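Local coordinates for Non-structural polyprotein (Sindbis virus, PDB 4GUA) that probably acts as a precursor in alphavirus RNA replication, joining a cysteine protease region of nsP2 to the macro and zinc-binding regions of nsP3, at residues A[62-66]-A[126-131]; A[145-149]-A[664-668]. All blocks are in the same frame, centred on the assembly; numbering follows the deposited sequence.

How the interactions relate
From the N terminus, the chain runs through helix 52-64, whose last turn enters interaction 1. It returns 60 residues later as segment 126-131, which includes strand 128-129, so interaction 1 closes a loop inside the peptidase C9 range. Interaction 2 opens only after that loop has shut: segment 145-149, still in the C9 range, waits 515 residues for 664-668, within the nsP3 zinc-binding range. The two loops thus follow in series, neither nested nor crossed. Their centres lie about 13 Å apart and they touch directly: Gly65 O is 3.1 Å from Val148 N, a probable hydrogen bond, and Leu131 CD1 packs on Val148 CG1.

Interaction 1. Residues A[62-66]-A[126-131]; sequences KFFGM and GTQLDL
Gln128 reaches the end of helix 52-64 with its side-chain amide, NE2 donating to Lys62 O at 2.7 Å. The N-H...O angle of 150° and a donor tilted 27° from the carbonyl plane show a bent approach, although the oxygen lies near the plane of the amide. CG of Gln128 stands opposite its own backbone N and the chain stays extended beyond it, which carries the amide alongside the Lys62 side chain, both pointing the same way. Ser140 O also accepts from NE2 and Arg137 donates to OE1, so both ends of the amide are held. One residue on, Leu129 N donates to Phe63 O at 2.8 Å, in the carbonyl plane and nearly straight (169°).

Around this pair of bonds the rings meet segment 126-131 by their edges. The Phe63 ring turns its edge to two backbone oxygens, CD2 lying 3.5 Å from Thr127 O and CE2 3.6 Å from Gly126 O. Phe64 likewise presents an edge: its CD1 is 3.9 Å from Leu129 CD2, while CB of Phe63 sits over one ring face. Leu131 sends CD1 to within 3.4 Å of Phe64 O, and that same methyl borders CG of Met66, the two side chains crossing near a right angle. Phe120 of helix 119-122 packs against Phe64, Met66, Leu129 and Leu131. The C-terminal end of helix 52-64, which Gly65 leaves with positive phi, thus docks on strand 128-129 and the residues beside it, within the papain-like (clan CA) peptidase region of nsP2.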
ATOM      1  N   LYS A  62       6.707  -7.319 -20.070  1.00 52.73           N
ATOM      2  CA  LYS A  62       7.620  -8.172 -20.814  1.00 54.18           C
ATOM      3  C   LYS A  62       7.972  -7.628 -22.195  1.00 56.89           C
ATOM      4  O   LYS A  62       9.120  -7.701 -22.598  1.00 63.64           O
ATOM      5  CB  LYS A  62       7.053  -9.586 -20.921  1.00 55.06           C
ATOM      6  CG  LYS A  62       7.355 -10.456 -19.713  1.00 52.17           C
ATOM      7  CD  LYS A  62       8.860 -10.674 -19.571  1.00 49.40           C
ATOM      8  CE  LYS A  62       9.226 -11.276 -18.243  1.00 41.04           C
ATOM      9  NZ  LYS A  62       9.219 -10.215 -17.209  1.00 43.31           N
ATOM     10  N   PHE A  63       6.997  -7.095 -22.924  1.00 54.16           N
ATOM     11  CA  PHE A  63       7.264  -6.543 -24.255  1.00 55.82           C
ATOM     12  C   PHE A  63       7.826  -5.119 -24.251  1.00 56.46           C
ATOM     13  O   PHE A  63       8.770  -4.818 -24.971  1.00 63.06           O
ATOM     14  CB  PHE A  63       6.001  -6.590 -25.123  1.00 57.04           C
ATOM     15  CG  PHE A  63       5.763  -7.921 -25.767  1.00 58.72           C
ATOM     16  CD1 PHE A  63       5.041  -8.905 -25.116  1.00 63.12           C
ATOM     17  CD2 PHE A  63       6.280  -8.198 -27.020  1.00 53.95           C
ATOM     18  CE1 PHE A  63       4.831 -10.137 -25.709  1.00 61.96           C
ATOM     19  CE2 PHE A  63       6.078  -9.426 -27.614  1.00 51.11           C
ATOM     20  CZ  PHE A  63       5.353 -10.398 -26.957  1.00 55.54           C
ATOM     21  N   PHE A  64       7.192  -4.236 -23.489  1.00 51.66           N
ATOM     22  CA  PHE A  64       7.551  -2.819 -23.479  1.00 49.19           C
ATOM     23  C   PHE A  64       8.379  -2.334 -22.273  1.00 54.66           C
ATOM     24  O   PHE A  64       8.694  -1.150 -22.172  1.00 53.58           O
ATOM     25  CB  PHE A  64       6.286  -1.985 -23.645  1.00 46.32           C
ATOM     26  CG  PHE A  64       5.396  -2.481 -24.751  1.00 57.84           C
ATOM     27  CD1 PHE A  64       5.862  -2.546 -26.053  1.00 58.11           C
ATOM     28  CD2 PHE A  64       4.104  -2.900 -24.491  1.00 62.65           C
ATOM     29  CE1 PHE A  64       5.060  -3.008 -27.073  1.00 55.17           C
ATOM     30  CE2 PHE A  64       3.298  -3.361 -25.512  1.00 64.91           C
ATOM     31  CZ  PHE A  64       3.780  -3.412 -26.804  1.00 60.33           C
ATOM     32  N   GLY A  65       8.720  -3.238 -21.361  1.00 52.43           N
ATOM     33  CA  GLY A  65       9.488  -2.869 -20.180  1.00 49.52           C
ATOM     34  C   GLY A  65       8.834  -1.865 -19.239  1.00 51.79           C
ATOM     35  O   GLY A  65       9.523  -1.192 -18.469  1.00 51.65           O
ATOM     36  N   MET A  66       7.509  -1.761 -19.294  1.00 57.44           N
ATOM     37  CA  MET A  66       6.756  -0.906 -18.380  1.00 55.58           C
ATOM     38  C   MET A  66       5.420  -1.556 -18.034  1.00 55.75           C
ATOM     39  O   MET A  66       4.916  -2.395 -18.784  1.00 54.56           O
ATOM     40  CB  MET A  66       6.509   0.455 -19.007  1.00 58.54           C
ATOM     41  CG  MET A  66       7.752   1.325 -19.073  1.00 70.19           C
ATOM     42  SD  MET A  66       7.470   2.882 -19.930  1.00 77.42           S
ATOM     43  CE  MET A  66       6.412   2.295 -21.235  1.00 61.22           C
ATOM     44  N   GLY A 126       5.878  -7.006 -32.660  1.00 67.24           N
ATOM     45  CA  GLY A 126       5.888  -8.294 -31.994  1.00 65.31           C
ATOM     46  C   GLY A 126       7.197  -8.669 -31.332  1.00 64.93           C
ATOM     47  O   GLY A 126       7.403  -9.826 -30.938  1.00 65.78           O
ATOM     48  N   THR A 127       8.062  -7.683 -31.133  1.00 64.41           N
ATOM     49  CA  THR A 127       9.375  -7.957 -30.577  1.00 64.52           C
ATOM     50  C   THR A 127       9.435  -7.386 -29.176  1.00 58.00           C
ATOM     51  O   THR A 127       8.713  -6.444 -28.849  1.00 58.26           O
ATOM     52  CB  THR A 127      10.515  -7.331 -31.422  1.00 72.74           C
ATOM     53  OG1 THR A 127      10.231  -5.950 -31.697  1.00 75.50           O
ATOM     54  CG2 THR A 127      10.704  -8.103 -32.720  1.00 70.40           C
ATOM     55  N   GLN A 128      10.274  -7.988 -28.342  1.00 56.20           N
ATOM     56  CA  GLN A 128      10.526  -7.489 -27.001  1.00 58.13           C
ATOM     57  C   GLN A 128      11.514  -6.322 -27.054  1.00 60.65           C
ATOM     58  O   GLN A 128      12.590  -6.428 -27.640  1.00 62.27           O
ATOM     59  CB  GLN A 128      11.075  -8.613 -26.132  1.00 56.53           C
ATOM     60  CG  GLN A 128      11.298  -8.236 -24.693  1.00 59.01           C
ATOM     61  CD  GLN A 128      11.698  -9.432 -23.856  1.00 61.21           C
ATOM     62  OE1 GLN A 128      12.467 -10.271 -24.304  1.00 62.56           O
ATOM     63  NE2 GLN A 128      11.182  -9.515 -22.638  1.00 66.45           N
ATOM     64  N   LEU A 129      11.145  -5.211 -26.432  1.00 55.70           N
ATOM     65  CA  LEU A 129      11.990  -4.028 -26.423  1.00 53.12           C
ATOM     66  C   LEU A 129      12.935  -4.011 -25.229  1.00 58.94           C
ATOM     67  O   LEU A 129      12.532  -4.306 -24.109  1.00 63.48           O
ATOM     68  CB  LEU A 129      11.124  -2.772 -26.376  1.00 50.03           C
ATOM     69  CG  LEU A 129      10.601  -2.242 -27.712  1.00 48.32           C
ATOM     70  CD1 LEU A 129      10.350  -3.371 -28.686  1.00 47.61           C
ATOM     71  CD2 LEU A 129       9.340  -1.421 -27.498  1.00 43.06           C
ATOM     72  N   ASP A 130      14.203  -3.705 -25.480  1.00 65.74           N
ATOM     73  CA  ASP A 130      15.127  -3.375 -24.408  1.00 67.34           C
ATOM     74  C   ASP A 130      15.200  -1.851 -24.374  1.00 69.88           C
ATOM     75  O   ASP A 130      15.771  -1.243 -25.274  1.00 73.85           O
ATOM     76  CB  ASP A 130      16.513  -3.962 -24.679  1.00 63.50           C
ATOM     77  CG  ASP A 130      17.444  -3.853 -23.474  1.00 70.86           C
ATOM     78  OD1 ASP A 130      17.267  -2.927 -22.653  1.00 69.11           O
ATOM     79  OD2 ASP A 130      18.370  -4.685 -23.354  1.00 76.65           O
ATOM     80  N   LEU A 131      14.629  -1.229 -23.345  1.00 67.14           N
ATOM     81  CA  LEU A 131      14.534   0.232 -23.306  1.00 69.34           C
ATOM     82  C   LEU A 131      15.875   0.931 -23.079  1.00 71.80           C
ATOM     83  O   LEU A 131      16.052   2.100 -23.440  1.00 64.88           O
ATOM     84  CB  LEU A 131      13.564   0.674 -22.214  1.00 67.29           C
ATOM     85  CG  LEU A 131      12.106   0.252 -22.373  1.00 66.42           C
ATOM     86  CD1 LEU A 131      11.265   0.905 -21.285  1.00 67.55           C
ATOM     87  CD2 LEU A 131      11.575   0.588 -23.753  1.00 63.45           C
TER

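Interaction 2. Residues A[145-149]-A[664-668]; sequences LVPVN and ARKYI. With SO4 (sulfate ion), chain F.
Val146 meets the C-terminal segment with all three of its side-chain carbons. Its CG1 lies 3.7 Å from Ala664 CB, its CG2 is 3.9 Å from Tyr667 CB, and its CB packs against CG1 of Ile668. This division follows from the torsion: with chi1 at -174°, CG1 stands opposite the backbone N and CG2 opposite the carbonyl carbon, so the two methyls diverge to different residues of 664-668. Ile668 reaches back across the loop. Its CG1 is opposite its own carbonyl carbon (chi1 -57°) and the chain continues extended, laying CD1 3.6 Å from Val148 CA and 3.8 Å from Val148 CB; the Val148 and Ile668 side chains cross at about a right angle. Ala664 turns its methyl toward Pro147 O as well as toward Val146. The side-chain pairs are apolar, and across the contact the backbone oxygens of Val146 and Pro147 meet only carbon.

The next shell shapes the tail. A 3-10 turn at 664-666 curls it: Tyr667 N donates to Ala664 O at 2.8 Å and Ile668 N to Arg665 O, which brings Ala664, Tyr667 and Ile668 round to Val146. Tyr667 lays one ring face over Lys666 CG, while its hydroxyl is hydrogen-bonded to Leu156 N. At the other end of 145-149, Asn149 turns away from the tail; its ND2 donates to sulfate O4 at 2.8 Å, more weakly to O3, and also to Asp67 OD1. The sulfate probably came from the crystallisation liquor.

Segment 145-149 lies in the loop between strands 136-137 and 151-152, tied at Val148 to Gly65, just past helix 52-64, by a probable backbone hydrogen bond, and the tail that follows strand 662-663 packs onto it, joining the nsP3 zinc-binding region to the protease region.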
ATOM      1  N   LEU A 145      12.690  -7.986 -16.610  1.00 56.09           N
ATOM      2  CA  LEU A 145      12.266  -8.564 -15.339  1.00 53.98           C
ATOM      3  C   LEU A 145      11.676  -7.536 -14.366  1.00 53.07           C
ATOM      4  O   LEU A 145      10.836  -7.874 -13.536  1.00 62.90           O
ATOM      5  CB  LEU A 145      13.438  -9.317 -14.688  1.00 52.98           C
ATOM      6  CG  LEU A 145      14.015 -10.472 -15.529  1.00 51.09           C
ATOM      7  CD1 LEU A 145      15.218 -11.100 -14.879  1.00 47.34           C
ATOM      8  CD2 LEU A 145      12.977 -11.540 -15.778  1.00 55.66           C
ATOM      9  N   VAL A 146      12.110  -6.287 -14.455  1.00 52.99           N
ATOM     10  CA  VAL A 146      11.520  -5.246 -13.624  1.00 53.94           C
ATOM     11  C   VAL A 146      10.985  -4.138 -14.520  1.00 55.85           C
ATOM     12  O   VAL A 146      11.666  -3.694 -15.448  1.00 56.59           O
ATOM     13  CB  VAL A 146      12.561  -4.642 -12.650  1.00 56.14           C
ATOM     14  CG1 VAL A 146      11.900  -3.680 -11.693  1.00 61.72           C
ATOM     15  CG2 VAL A 146      13.269  -5.731 -11.870  1.00 52.59           C
ATOM     16  N   PRO A 147       9.769  -3.663 -14.235  1.00 55.85           N
ATOM     17  CA  PRO A 147       9.216  -2.547 -15.006  1.00 57.83           C
ATOM     18  C   PRO A 147       9.939  -1.261 -14.635  1.00 63.83           C
ATOM     19  O   PRO A 147      10.041  -0.965 -13.445  1.00 68.24           O
ATOM     20  CB  PRO A 147       7.759  -2.506 -14.552  1.00 50.47           C
ATOM     21  CG  PRO A 147       7.812  -3.001 -13.153  1.00 51.31           C
ATOM     22  CD  PRO A 147       8.892  -4.048 -13.117  1.00 52.63           C
ATOM     23  N   VAL A 148      10.378  -0.479 -15.611  1.00 62.70           N
ATOM     24  CA  VAL A 148      11.243   0.654 -15.302  1.00 67.68           C
ATOM     25  C   VAL A 148      10.453   1.854 -14.786  1.00 68.02           C
ATOM     26  O   VAL A 148      11.015   2.756 -14.165  1.00 71.86           O
ATOM     27  CB  VAL A 148      12.087   1.078 -16.529  1.00 66.90           C
ATOM     28  CG1 VAL A 148      11.217   1.769 -17.571  1.00 66.78           C
ATOM     29  CG2 VAL A 148      13.211   1.984 -16.098  1.00 64.26           C
ATOM     30  N   ASN A 149       9.146   1.849 -15.017  1.00 64.35           N
ATOM     31  CA  ASN A 149       8.318   3.003 -14.684  1.00 56.45           C
ATOM     32  C   ASN A 149       7.705   2.940 -13.294  1.00 55.16           C
ATOM     33  O   ASN A 149       6.976   3.849 -12.903  1.00 55.46           O
ATOM     34  CB  ASN A 149       7.196   3.151 -15.707  1.00 51.18           C
ATOM     35  CG  ASN A 149       6.195   2.017 -15.635  1.00 56.60           C
ATOM     36  OD1 ASN A 149       6.574   0.845 -15.608  1.00 55.00           O
ATOM     37  ND2 ASN A 149       4.913   2.359 -15.570  1.00 57.85           N
ATOM     38  N   ALA A 664      12.576   1.548  -9.384  1.00 65.84           N
ATOM     39  CA  ALA A 664      12.798   0.271 -10.054  1.00 69.22           C
ATOM     40  C   ALA A 664      14.127   0.263 -10.807  1.00 71.12           C
ATOM     41  O   ALA A 664      14.755  -0.785 -10.973  1.00 67.25           O
ATOM     42  CB  ALA A 664      11.660  -0.030 -11.000  1.00 69.96           C
ATOM     43  N   ARG A 665      14.557   1.443 -11.241  1.00 73.93           N
ATOM     44  CA  ARG A 665      15.767   1.579 -12.038  1.00 72.81           C
ATOM     45  C   ARG A 665      16.946   0.921 -11.322  1.00 67.19           C
ATOM     46  O   ARG A 665      17.874   0.411 -11.958  1.00 64.04           O
ATOM     47  CB  ARG A 665      16.043   3.059 -12.341  1.00 78.72           C
ATOM     48  CG  ARG A 665      16.759   3.813 -11.233  1.00 81.49           C
ATOM     49  CD  ARG A 665      17.140   5.227 -11.660  1.00 84.73           C
ATOM     50  NE  ARG A 665      18.464   5.279 -12.281  1.00 97.46           N
ATOM     51  CZ  ARG A 665      19.613   4.951 -11.684  1.00 98.50           C
ATOM     52  NH1 ARG A 665      19.641   4.529 -10.422  1.00 95.46           N
ATOM     53  NH2 ARG A 665      20.748   5.043 -12.365  1.00 94.96           N
ATOM     54  N   LYS A 666      16.898   0.920  -9.994  1.00 66.97           N
ATOM     55  CA  LYS A 666      17.953   0.310  -9.192  1.00 65.08           C
ATOM     56  C   LYS A 666      18.233  -1.138  -9.584  1.00 66.35           C
ATOM     57  O   LYS A 666      19.374  -1.589  -9.561  1.00 70.41           O
ATOM     58  CB  LYS A 666      17.595   0.354  -7.710  1.00 64.52           C
ATOM     59  CG  LYS A 666      18.341  -0.695  -6.901  1.00 68.41           C
ATOM     60  CD  LYS A 666      18.343  -0.400  -5.412  1.00 71.57           C
ATOM     61  CE  LYS A 666      18.923  -1.557  -4.631  1.00 68.74           C
ATOM     62  NZ  LYS A 666      19.961  -2.284  -5.415  1.00 77.52           N
ATOM     63  N   TYR A 667      17.180  -1.860  -9.943  1.00 65.91           N
ATOM     64  CA  TYR A 667      17.276  -3.271 -10.304  1.00 62.83           C
ATOM     65  C   TYR A 667      17.404  -3.458 -11.815  1.00 63.95           C
ATOM     66  O   TYR A 667      17.259  -4.564 -12.341  1.00 62.73           O
ATOM     67  CB  TYR A 667      16.097  -4.044  -9.720  1.00 59.05           C
ATOM     68  CG  TYR A 667      16.049  -3.927  -8.217  1.00 55.63           C
ATOM     69  CD1 TYR A 667      16.901  -4.680  -7.421  1.00 57.07           C
ATOM     70  CD2 TYR A 667      15.182  -3.045  -7.594  1.00 56.01           C
ATOM     71  CE1 TYR A 667      16.881  -4.573  -6.041  1.00 54.48           C
ATOM     72  CE2 TYR A 667      15.152  -2.930  -6.209  1.00 59.53           C
ATOM     73  CZ  TYR A 667      16.007  -3.695  -5.440  1.00 60.30           C
ATOM     74  OH  TYR A 667      15.978  -3.586  -4.065  1.00 68.24           O
ATOM     75  N   ILE A 668      17.663  -2.358 -12.510  1.00 68.54           N
ATOM     76  CA  ILE A 668      17.760  -2.372 -13.958  1.00 56.38           C
ATOM     77  C   ILE A 668      19.031  -1.648 -14.396  1.00 62.86           C
ATOM     78  O   ILE A 668      19.956  -2.276 -14.916  1.00 64.91           O
ATOM     79  CB  ILE A 668      16.535  -1.664 -14.613  1.00 58.48           C
ATOM     80  CG1 ILE A 668      15.222  -2.321 -14.174  1.00 62.01           C
ATOM     81  CG2 ILE A 668      16.641  -1.662 -16.133  1.00 48.75           C
ATOM     82  CD1 ILE A 668      13.992  -1.441 -14.398  1.00 66.87           C
TER
HETATM   83  S   SO4 F1703       4.528   5.991 -15.437  1.00117.83           S
HETATM   84  O1  SO4 F1703       5.380   7.054 -14.909  1.00115.38           O
HETATM   85  O2  SO4 F1703       3.191   6.518 -15.701  1.00117.33           O
HETATM   86  O3  SO4 F1703       5.102   5.488 -16.686  1.00114.34           O
HETATM   87  O4  SO4 F1703       4.432   4.915 -14.448  1.00119.43           O